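Local coordinates for FeeM (Uncultured bacterium, PDB 2G0B), which catalyses the N-acylation of amino acids, probably using acyl groups delivered by an acyl carrier protein, to give products such as N-dodecanoyl-tyrosine, at residues A[50-55]-A[62-67]; A[92-97]-A[136-141]; A[98-103]-A[118-123]. All coordinates share one frame; numbering follows the deposited sequence.

Interaction 1: residues A[50-55]-A[62-67]; sequences TTFGLF and GTISII
Two donors grip the carbonyl oxygen of Phe-52, and both come from the opposite strand. Thr-63 OG1 meets Phe-52 O at 3.0 Å, nearly along the C=O axis. The amide of Ile-64 is the second donor, with its N 3.2 Å from Phe-52 O, and it approaches from above the carbonyl plane, the axial position being taken by the hydroxyl. Thr-63 can reach across because OG1 stands anti to its own backbone N (chi1 171°), which puts its methyl CG2 in the crowded place between N and the carbonyl carbon. The same hydroxyl lies against the methyl of Thr-51, whose own OG1 hydrogen-bonds Ser-65 OG at 3.0 Å. Hydroxyls of Thr-51, Thr-63 and Ser-65 thus line one face of the pair.

The strands run antiparallel, their axes at 164°, as the two arms of the hairpin 49-56/59-68 in the central sheet of this acetyltransferase-clan fold. Phe-52 N returns a bond to Ile-64 O at 2.7 Å, completing the hydrogen-bonded pair. Further pairs of that kind flank it: Thr-50 with Ile-66, and Leu-54 with Gly-62.

Apart from Thr-50, the other face is apolar. Phe-52 holds CG beside its backbone N (chi1 -58°), and the ring then lies with its edge near Ile-64 O. Its CE2 reaches CG2 of Ile-66 at 3.6 Å, the two side chains lying side by side and pointing the same way, while Ile-64 crosses Phe-52 obliquely and sets its CG2 3.9 Å from Phe-52 CB. Helix 121-133 covers this face, with Leu-123 on Phe-52 and Phe-124 on Ile-64. The side chain of Ile-64 also touches the bound N-dodecanoyl-tyrosine.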
loop_
_atom_site.group_PDB
_atom_site.type_symbol
_atom_site.label_atom_id
_atom_site.label_comp_id
_atom_site.label_asym_id
_atom_site.label_seq_id
_atom_site.Cartn_x
_atom_site.Cartn_y
_atom_site.Cartn_z
ATOM N N THR A 50 -3.897 -9.801 0.061
ATOM C CA THR A 50 -3.709 -9.949 1.503
ATOM C C THR A 50 -3.901 -8.601 2.176
ATOM O O THR A 50 -3.275 -7.637 1.794
ATOM C CB THR A 50 -2.287 -10.498 1.807
ATOM O OG1 THR A 50 -2.185 -11.848 1.348
ATOM C CG2 THR A 50 -2.062 -10.632 3.304
ATOM N N THR A 51 -4.775 -8.540 3.177
ATOM C CA THR A 51 -5.041 -7.290 3.889
ATOM C C THR A 51 -4.437 -7.296 5.298
ATOM O O THR A 51 -4.615 -8.246 6.064
ATOM C CB THR A 51 -6.562 -7.017 3.966
ATOM O OG1 THR A 51 -7.115 -6.943 2.649
ATOM C CG2 THR A 51 -6.836 -5.632 4.548
ATOM N N PHE A 52 -3.716 -6.231 5.625
ATOM C CA PHE A 52 -3.177 -6.038 6.960
ATOM C C PHE A 52 -3.991 -4.965 7.676
ATOM O O PHE A 52 -4.670 -4.159 7.032
ATOM C CB PHE A 52 -1.708 -5.625 6.895
ATOM C CG PHE A 52 -0.837 -6.605 6.184
ATOM C CD1 PHE A 52 -0.413 -7.766 6.814
ATOM C CD2 PHE A 52 -0.437 -6.373 4.883
ATOM C CE1 PHE A 52 0.399 -8.682 6.150
ATOM C CE2 PHE A 52 0.369 -7.284 4.215
ATOM C CZ PHE A 52 0.786 -8.441 4.849
ATOM N N GLY A 53 -3.933 -4.965 9.003
ATOM C CA GLY A 53 -4.656 -3.997 9.791
ATOM C C GLY A 53 -3.846 -3.476 10.956
ATOM O O GLY A 53 -2.884 -4.102 11.391
ATOM N N LEU A 54 -4.249 -2.321 11.461
ATOM C CA LEU A 54 -3.571 -1.673 12.554
ATOM C C LEU A 54 -4.596 -1.308 13.588
ATOM O O LEU A 54 -5.544 -0.580 13.300
ATOM C CB LEU A 54 -2.857 -0.424 12.054
ATOM C CG LEU A 54 -1.834 0.258 12.963
ATOM C CD1 LEU A 54 -0.845 -0.729 13.548
ATOM C CD2 LEU A 54 -1.113 1.339 12.203
ATOM N N PHE A 55 -4.388 -1.803 14.805
ATOM C CA PHE A 55 -5.363 -1.685 15.881
ATOM C C PHE A 55 -4.874 -0.831 17.037
ATOM O O PHE A 55 -3.784 -1.051 17.572
ATOM C CB PHE A 55 -5.727 -3.070 16.418
ATOM C CG PHE A 55 -6.408 -3.944 15.425
ATOM C CD1 PHE A 55 -5.671 -4.746 14.567
ATOM C CD2 PHE A 55 -7.789 -3.994 15.364
ATOM C CE1 PHE A 55 -6.290 -5.535 13.661
ATOM C CE2 PHE A 55 -8.413 -4.796 14.460
ATOM C CZ PHE A 55 -7.666 -5.569 13.609
ATOM N N GLY A 62 -6.244 1.587 10.956
ATOM C CA GLY A 62 -5.445 1.687 9.753
ATOM C C GLY A 62 -5.335 0.377 9.044
ATOM O O GLY A 62 -5.386 -0.673 9.665
ATOM N N THR A 63 -5.179 0.432 7.731
ATOM C CA THR A 63 -5.128 -0.778 6.924
ATOM C C THR A 63 -4.253 -0.610 5.697
ATOM O O THR A 63 -4.064 0.500 5.208
ATOM C CB THR A 63 -6.551 -1.222 6.525
ATOM O OG1 THR A 63 -6.467 -2.277 5.569
ATOM C CG2 THR A 63 -7.288 -0.124 5.769
ATOM N N ILE A 64 -3.689 -1.720 5.234
ATOM C CA ILE A 64 -2.918 -1.759 3.989
ATOM C C ILE A 64 -3.040 -3.145 3.372
ATOM O O ILE A 64 -3.084 -4.141 4.081
ATOM C CB ILE A 64 -1.405 -1.354 4.230
ATOM C CG1 ILE A 64 -0.731 -0.952 2.919
ATOM C CG2 ILE A 64 -0.618 -2.470 4.923
ATOM C CD1 ILE A 64 0.491 -0.074 3.100
ATOM N N SER A 65 -3.159 -3.204 2.058
ATOM C CA SER A 65 -3.218 -4.489 1.374
ATOM C C SER A 65 -2.122 -4.639 0.326
ATOM O O SER A 65 -1.473 -3.673 -0.057
ATOM C CB SER A 65 -4.592 -4.713 0.738
ATOM O OG SER A 65 -5.637 -4.528 1.671
ATOM N N ILE A 66 -1.919 -5.868 -0.118
ATOM C CA ILE A 66 -0.957 -6.163 -1.166
ATOM C C ILE A 66 -1.565 -7.177 -2.142
ATOM O O ILE A 66 -2.129 -8.182 -1.717
ATOM C CB ILE A 66 0.388 -6.676 -0.550
ATOM C CG1 ILE A 66 1.259 -7.345 -1.609
ATOM C CG2 ILE A 66 0.147 -7.621 0.615
ATOM C CD1 ILE A 66 2.740 -7.129 -1.386
ATOM N N ILE A 67 -1.505 -6.872 -3.439
ATOM C CA ILE A 67 -2.046 -7.764 -4.465
ATOM C C ILE A 67 -0.931 -8.371 -5.303
ATOM O O ILE A 67 -0.130 -7.654 -5.890
ATOM C CB ILE A 67 -3.030 -7.010 -5.367
ATOM C CG1 ILE A 67 -4.003 -6.189 -4.519
ATOM C CG2 ILE A 67 -3.778 -7.990 -6.299
ATOM C CD1 ILE A 67 -4.903 -5.295 -5.322
#

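Interaction 2: residues A[92-97]-A[136-141]; sequences KKLAEV and IDYLCI. With NLT (N-dodecanoyl-L-tyrosine), chain I.
Strands 94-102 and 138-143 run parallel, joined through helix 121-133 in a beta-alpha-beta crossover. The axes of 94-97 and 138-141 already diverge by 34° while still hydrogen-bonded; further along, the strands probably part into the V-shaped gap of GNAT-type acyltransferases, where the acyl chain lies.

At the outer end Lys-92 crosses Asp-137 at about a right angle, its CD 3.5 Å from Asp-137 OD2. That oxygen spends its anti lone pair on the amide of Lys-93, at 3.1 Å from Lys-93 N. Lys-93 O in turn accepts from two amides, those of Asp-137 and Tyr-138, which pins the start of the second strand.

Further in, Leu-94 and Tyr-138 lie side by side and point the same way, Leu-94 CD2 3.7 Å from Tyr-138 CB, and the tyrosine ring stacks on Trp-87 of helix 77-89. The opposite face carries Ala-95, which packs on Ile-66, and Leu-139, which lies under Val-127 and Ala-131 of helix 121-133. Val-97 crosses Leu-139 obliquely, with its CG2 3.7 Å from Leu-139 CG. Its other methyl faces the product: Val-97 CG1 sits 3.7 Å from C5 of the dodecanoyl chain, and Ile-141 CG2 approaches that same C5 at 3.8 Å.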
loop_
_atom_site.group_PDB
_atom_site.type_symbol
_atom_site.label_atom_id
_atom_site.label_comp_id
_atom_site.label_asym_id
_atom_site.label_seq_id
_atom_site.Cartn_x
_atom_site.Cartn_y
_atom_site.Cartn_z
ATOM N N LYS A 92 9.404 -11.505 -13.841
ATOM C CA LYS A 92 9.638 -10.919 -12.535
ATOM C C LYS A 92 8.383 -10.944 -11.685
ATOM O O LYS A 92 7.291 -10.618 -12.159
ATOM C CB LYS A 92 10.153 -9.483 -12.674
ATOM C CG LYS A 92 11.593 -9.373 -13.174
ATOM C CD LYS A 92 12.564 -10.158 -12.294
ATOM C CE LYS A 92 13.980 -10.123 -12.860
ATOM N NZ LYS A 92 14.728 -8.945 -12.345
ATOM N N LYS A 93 8.543 -11.343 -10.428
ATOM C CA LYS A 93 7.435 -11.360 -9.504
ATOM C C LYS A 93 7.115 -9.936 -9.080
ATOM O O LYS A 93 7.936 -9.261 -8.462
ATOM C CB LYS A 93 7.746 -12.237 -8.289
ATOM C CG LYS A 93 6.508 -12.717 -7.563
ATOM C CD LYS A 93 6.822 -13.789 -6.564
ATOM C CE LYS A 93 5.589 -14.113 -5.755
ATOM N NZ LYS A 93 5.291 -15.563 -5.718
ATOM N N LEU A 94 5.941 -9.464 -9.472
ATOM C CA LEU A 94 5.488 -8.136 -9.086
ATOM C C LEU A 94 4.343 -8.215 -8.096
ATOM O O LEU A 94 3.625 -9.215 -8.034
ATOM C CB LEU A 94 5.057 -7.320 -10.308
ATOM C CG LEU A 94 5.929 -7.363 -11.553
ATOM C CD1 LEU A 94 5.235 -6.634 -12.681
ATOM C CD2 LEU A 94 7.295 -6.764 -11.285
ATOM N N ALA A 95 4.195 -7.160 -7.308
ATOM C CA ALA A 95 3.082 -7.026 -6.387
ATOM C C ALA A 95 2.816 -5.560 -6.165
ATOM O O ALA A 95 3.745 -4.758 -6.100
ATOM C CB ALA A 95 3.385 -7.712 -5.080
ATOM N N GLU A 96 1.548 -5.196 -6.094
ATOM C CA GLU A 96 1.189 -3.811 -5.880
ATOM C C GLU A 96 0.656 -3.635 -4.475
ATOM O O GLU A 96 -0.221 -4.384 -4.039
ATOM C CB GLU A 96 0.169 -3.343 -6.920
ATOM C CG GLU A 96 -0.563 -2.074 -6.522
ATOM C CD GLU A 96 -1.153 -1.296 -7.697
ATOM O OE1 GLU A 96 -1.263 -0.047 -7.578
ATOM O OE2 GLU A 96 -1.535 -1.916 -8.720
ATOM N N VAL A 97 1.225 -2.679 -3.746
ATOM C CA VAL A 97 0.728 -2.324 -2.425
ATOM C C VAL A 97 -0.393 -1.312 -2.595
ATOM O O VAL A 97 -0.212 -0.254 -3.216
ATOM C CB VAL A 97 1.829 -1.753 -1.523
ATOM C CG1 VAL A 97 1.349 -1.679 -0.116
ATOM C CG2 VAL A 97 3.066 -2.612 -1.595
ATOM N N ILE A 136 9.219 -11.713 -3.648
ATOM C CA ILE A 136 8.792 -10.701 -4.608
ATOM C C ILE A 136 10.006 -9.920 -5.105
ATOM O O ILE A 136 10.914 -9.613 -4.327
ATOM C CB ILE A 136 7.740 -9.753 -3.942
ATOM C CG1 ILE A 136 6.379 -10.449 -3.846
ATOM C CG2 ILE A 136 7.613 -8.425 -4.696
ATOM C CD1 ILE A 136 5.465 -9.876 -2.792
ATOM N N ASP A 137 10.043 -9.644 -6.403
ATOM C CA ASP A 137 11.120 -8.842 -6.983
ATOM C C ASP A 137 10.841 -7.335 -6.877
ATOM O O ASP A 137 11.614 -6.599 -6.263
ATOM C CB ASP A 137 11.369 -9.239 -8.444
ATOM C CG ASP A 137 11.970 -10.621 -8.576
ATOM O OD1 ASP A 137 13.009 -10.887 -7.929
ATOM O OD2 ASP A 137 11.472 -11.509 -9.301
ATOM N N TYR A 138 9.737 -6.887 -7.473
ATOM C CA TYR A 138 9.387 -5.469 -7.455
ATOM C C TYR A 138 8.084 -5.170 -6.731
ATOM O O TYR A 138 7.034 -5.735 -7.049
ATOM C CB TYR A 138 9.359 -4.900 -8.868
ATOM C CG TYR A 138 10.735 -4.703 -9.452
ATOM C CD1 TYR A 138 11.282 -5.631 -10.332
ATOM C CD2 TYR A 138 11.497 -3.594 -9.114
ATOM C CE1 TYR A 138 12.555 -5.449 -10.861
ATOM C CE2 TYR A 138 12.763 -3.405 -9.638
ATOM C CZ TYR A 138 13.285 -4.324 -10.507
ATOM O OH TYR A 138 14.541 -4.121 -11.017
ATOM N N LEU A 139 8.170 -4.286 -5.744
ATOM C CA LEU A 139 7.014 -3.813 -5.008
ATOM C C LEU A 139 6.552 -2.492 -5.614
ATOM O O LEU A 139 7.235 -1.493 -5.509
ATOM C CB LEU A 139 7.397 -3.615 -3.547
ATOM C CG LEU A 139 6.419 -3.996 -2.451
ATOM C CD1 LEU A 139 5.683 -5.262 -2.780
ATOM C CD2 LEU A 139 7.173 -4.161 -1.168
ATOM N N CYS A 140 5.390 -2.495 -6.254
ATOM C CA CYS A 140 4.908 -1.310 -6.969
ATOM C C CYS A 140 3.851 -0.495 -6.197
ATOM O O CYS A 140 3.049 -1.054 -5.443
ATOM C CB CYS A 140 4.359 -1.714 -8.323
ATOM S SG CYS A 140 5.439 -2.799 -9.277
ATOM N N ILE A 141 3.867 0.825 -6.386
ATOM C CA ILE A 141 2.887 1.717 -5.748
ATOM C C ILE A 141 2.429 2.817 -6.678
ATOM O O ILE A 141 3.227 3.389 -7.425
ATOM C CB ILE A 141 3.441 2.363 -4.405
ATOM C CG1 ILE A 141 4.820 2.990 -4.605
ATOM C CG2 ILE A 141 3.444 1.356 -3.259
ATOM C CD1 ILE A 141 5.246 3.899 -3.493
HETATM N N NLT I . -2.635 4.209 -3.398
HETATM C C1 NLT I . -2.142 3.911 -2.190
HETATM O OL NLT I . -2.839 3.598 -1.231
HETATM C C2 NLT I . -0.631 4.006 -2.049
HETATM C C3 NLT I . -0.029 2.822 -1.280
HETATM C C4 NLT I . 1.338 3.176 -0.672
HETATM C C5 NLT I . 1.923 2.001 0.119
HETATM C C6 NLT I . 3.409 2.175 0.434
HETATM C C7 NLT I . 4.048 0.862 0.890
HETATM C C8 NLT I . 5.353 1.112 1.636
HETATM C C9 NLT I . 6.064 -0.183 2.055
HETATM C C10 NLT I . 7.568 -0.005 1.849
HETATM C C11 NLT I . 8.396 -1.262 2.110
HETATM C C12 NLT I . 9.882 -0.903 2.162
HETATM C CA NLT I . -4.060 4.291 -3.721
HETATM C CB NLT I . -4.245 4.694 -5.180
HETATM C CG NLT I . -4.269 6.199 -5.341
HETATM C CD2 NLT I . -5.228 6.962 -4.688
HETATM C CE2 NLT I . -5.243 8.337 -4.840
HETATM C CZ NLT I . -4.312 8.948 -5.656
HETATM C CE1 NLT I . -3.347 8.191 -6.308
HETATM C CD1 NLT I . -3.327 6.815 -6.153
HETATM O OH NLT I . -4.331 10.264 -5.803
HETATM C C NLT I . -4.767 2.979 -3.541
HETATM O O NLT I . -4.151 1.933 -3.838
HETATM O O2 NLT I . -5.947 2.973 -3.105
#

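Interaction 3: residues A[98-103]-A[118-123]; sequences VQFAMD and FEAASL. With NLT (N-dodecanoyl-L-tyrosine), chain I.
Phe-100 leaves the strand with CG anti to its backbone N (chi1 171°), and its CB and ring tip touch different partners. CB lies beside the amide of the product, 3.6 Å from the acyl oxygen OL of N-dodecanoyl-tyrosine. Beyond CG the ring has the acyl carbon C4 lying obliquely to it. At the far end, Phe-100 CE1 and CZ both come to 3.6 Å from the methyl CB of Ala-120, at the N-cap of helix 121-133. Leu-123 CD1, one turn further on, sits near the ring plane at its edge, and Phe-124 of the same helix meets the ring with the planes about 55° apart.

Met-102, two residues along, comes to Ala-120 as well. Its chain bends at chi2 and chi3, so that Met-102 SD rests 3.8 Å from Ala-120 CB while the terminal CE continues to Glu-119 O, also at 3.8 Å. No hydrogen bond joins the two segments, whose side chains meet by apolar contact; the Glu-119 carboxylate is bonded elsewhere, to Val-110 N and Tyr-107 OH.

The strand's polar backbone serves the ligand. Gln-99 N donates to NLT O, a carboxylate oxygen, at 3.1 Å and 164°. Phe-100 N makes a weak bond to NLT OL at 3.3 Å. Gln-99 is in a left-handed backbone conformation (phi 55°), and three steps from Val-98 to Ala-101 match two from Ser-65 to Thr-63 on the neighbouring strand. That extra residue is the beta bulge typical of the acyl-binding strand in GNAT-type acyltransferases.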
loop_
_atom_site.group_PDB
_atom_site.type_symbol
_atom_site.label_atom_id
_atom_site.label_comp_id
_atom_site.label_asym_id
_atom_site.label_seq_id
_atom_site.Cartn_x
_atom_site.Cartn_y
_atom_site.Cartn_z
ATOM N N VAL A 98 -1.539 -1.623 -2.008
ATOM C CA VAL A 98 -2.776 -0.975 -2.376
ATOM C C VAL A 98 -3.706 -0.746 -1.139
ATOM O O VAL A 98 -3.512 -1.373 -0.089
ATOM C CB VAL A 98 -3.443 -1.832 -3.486
ATOM C CG1 VAL A 98 -4.716 -2.502 -3.012
ATOM C CG2 VAL A 98 -3.648 -1.040 -4.720
ATOM N N GLN A 99 -4.664 0.188 -1.273
ATOM C CA GLN A 99 -5.691 0.473 -0.239
ATOM C C GLN A 99 -5.112 0.811 1.146
ATOM O O GLN A 99 -5.604 0.341 2.179
ATOM C CB GLN A 99 -6.743 -0.654 -0.138
ATOM C CG GLN A 99 -7.525 -0.932 -1.416
ATOM C CD GLN A 99 -8.769 -0.055 -1.582
ATOM O OE1 GLN A 99 -8.719 0.997 -2.231
ATOM N NE2 GLN A 99 -9.889 -0.510 -1.038
ATOM N N PHE A 100 -4.052 1.611 1.145
ATOM C CA PHE A 100 -3.462 2.114 2.368
ATOM C C PHE A 100 -4.301 3.284 2.877
ATOM O O PHE A 100 -4.526 4.264 2.155
ATOM C CB PHE A 100 -2.018 2.547 2.111
ATOM C CG PHE A 100 -1.387 3.284 3.256
ATOM C CD1 PHE A 100 -1.447 2.786 4.542
ATOM C CD2 PHE A 100 -0.711 4.467 3.037
ATOM C CE1 PHE A 100 -0.873 3.462 5.581
ATOM C CE2 PHE A 100 -0.127 5.150 4.078
ATOM C CZ PHE A 100 -0.207 4.647 5.349
ATOM N N ALA A 101 -4.778 3.164 4.112
ATOM C CA ALA A 101 -5.630 4.177 4.713
ATOM C C ALA A 101 -5.518 4.142 6.215
ATOM O O ALA A 101 -5.363 3.080 6.799
ATOM C CB ALA A 101 -7.091 3.982 4.285
ATOM N N MET A 102 -5.552 5.326 6.826
ATOM C CA MET A 102 -5.556 5.480 8.276
ATOM C C MET A 102 -6.697 6.404 8.626
ATOM O O MET A 102 -6.953 7.365 7.908
ATOM C CB MET A 102 -4.242 6.109 8.771
ATOM C CG MET A 102 -2.953 5.479 8.243
ATOM S SD MET A 102 -2.214 4.394 9.420
ATOM C CE MET A 102 -1.689 5.529 10.690
ATOM N N ASP A 103 -7.386 6.122 9.723
ATOM C CA ASP A 103 -8.440 7.004 10.217
ATOM C C ASP A 103 -7.868 7.926 11.297
ATOM O O ASP A 103 -7.581 7.479 12.417
ATOM C CB ASP A 103 -9.612 6.180 10.769
ATOM C CG ASP A 103 -10.835 7.038 11.129
ATOM O OD1 ASP A 103 -10.846 8.262 10.850
ATOM O OD2 ASP A 103 -11.841 6.561 11.690
ATOM N N PHE A 118 4.375 7.904 8.379
ATOM C CA PHE A 118 5.377 7.193 9.211
ATOM C C PHE A 118 4.821 6.672 10.536
ATOM O O PHE A 118 5.564 6.154 11.374
ATOM C CB PHE A 118 6.641 8.032 9.443
ATOM C CG PHE A 118 6.386 9.349 10.099
ATOM C CD1 PHE A 118 6.463 9.482 11.485
ATOM C CD2 PHE A 118 6.109 10.477 9.328
ATOM C CE1 PHE A 118 6.246 10.733 12.104
ATOM C CE2 PHE A 118 5.883 11.711 9.916
ATOM C CZ PHE A 118 5.951 11.849 11.315
ATOM N N GLU A 119 3.516 6.817 10.721
ATOM C CA GLU A 119 2.839 6.255 11.877
ATOM C C GLU A 119 2.214 4.935 11.478
ATOM O O GLU A 119 1.521 4.301 12.272
ATOM C CB GLU A 119 1.797 7.230 12.390
ATOM C CG GLU A 119 2.363 8.626 12.533
ATOM C CD GLU A 119 1.312 9.655 12.832
ATOM O OE1 GLU A 119 0.590 10.038 11.882
ATOM O OE2 GLU A 119 1.209 10.081 14.025
ATOM N N ALA A 120 2.462 4.539 10.225
ATOM C CA ALA A 120 2.066 3.241 9.702
ATOM C C ALA A 120 3.303 2.353 9.491
ATOM O O ALA A 120 3.274 1.394 8.707
ATOM C CB ALA A 120 1.323 3.407 8.420
ATOM N N ALA A 121 4.377 2.676 10.212
ATOM C CA ALA A 121 5.634 1.944 10.132
ATOM C C ALA A 121 5.472 0.430 10.356
ATOM O O ALA A 121 6.098 -0.371 9.664
ATOM C CB ALA A 121 6.639 2.525 11.114
ATOM N N SER A 122 4.621 0.044 11.304
ATOM C CA SER A 122 4.429 -1.377 11.601
ATOM C C SER A 122 3.639 -2.070 10.507
ATOM O O SER A 122 3.857 -3.239 10.249
ATOM C CB SER A 122 3.773 -1.586 12.965
ATOM O OG SER A 122 2.418 -1.198 12.930
ATOM N N LEU A 123 2.744 -1.334 9.845
ATOM C CA LEU A 123 2.048 -1.854 8.667
ATOM C C LEU A 123 3.031 -2.082 7.511
ATOM O O LEU A 123 2.922 -3.066 6.787
ATOM C CB LEU A 123 0.938 -0.903 8.220
ATOM C CG LEU A 123 -0.431 -0.973 8.900
ATOM C CD1 LEU A 123 -1.328 0.126 8.368
ATOM C CD2 LEU A 123 -1.080 -2.312 8.710
HETATM N N NLT I . -2.635 4.209 -3.398
HETATM C C1 NLT I . -2.142 3.911 -2.190
HETATM O OL NLT I . -2.839 3.598 -1.231
HETATM C C2 NLT I . -0.631 4.006 -2.049
HETATM C C3 NLT I . -0.029 2.822 -1.280
HETATM C C4 NLT I . 1.338 3.176 -0.672
HETATM C C5 NLT I . 1.923 2.001 0.119
HETATM C C6 NLT I . 3.409 2.175 0.434
HETATM C C7 NLT I . 4.048 0.862 0.890
HETATM C C8 NLT I . 5.353 1.112 1.636
HETATM C C9 NLT I . 6.064 -0.183 2.055
HETATM C C10 NLT I . 7.568 -0.005 1.849
HETATM C C11 NLT I . 8.396 -1.262 2.110
HETATM C C12 NLT I . 9.882 -0.903 2.162
HETATM C CA NLT I . -4.060 4.291 -3.721
HETATM C CB NLT I . -4.245 4.694 -5.180
HETATM C CG NLT I . -4.269 6.199 -5.341
HETATM C CD2 NLT I . -5.228 6.962 -4.688
HETATM C CE2 NLT I . -5.243 8.337 -4.840
HETATM C CZ NLT I . -4.312 8.948 -5.656
HETATM C CE1 NLT I . -3.347 8.191 -6.308
HETATM C CD1 NLT I . -3.327 6.815 -6.153
HETATM O OH NLT I . -4.331 10.264 -5.803
HETATM C C NLT I . -4.767 2.979 -3.541
HETATM O O NLT I . -4.151 1.933 -3.838
HETATM O O2 NLT I . -5.947 2.973 -3.105
#

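In the fold
Strand 94-102 ties the three contacts together: its first half enters interaction 2, its second half interaction 3, and its edge facing 62-67 binds interaction 1. Ile-67 N lies 2.9 Å from Glu-96 O, and past the bulge Thr-63 N lies 2.8 Å from Ala-101 O, both probable hydrogen bonds. Interactions 1 and 3 have centres about 8 Å apart, and Leu-54 CD1 packs on Ser-122 OG at 3.4 Å; interaction 2 lies about 16 Å and 18 Å from their centres. All three reach N-dodecanoyl-tyrosine: Ile-64, Val-97 and Ile-141 touch it, Gln-99 N, and more weakly Phe-100 N, bond its polar head, and Tyr-29 and Asn-144 are also hydrogen-bonded to it.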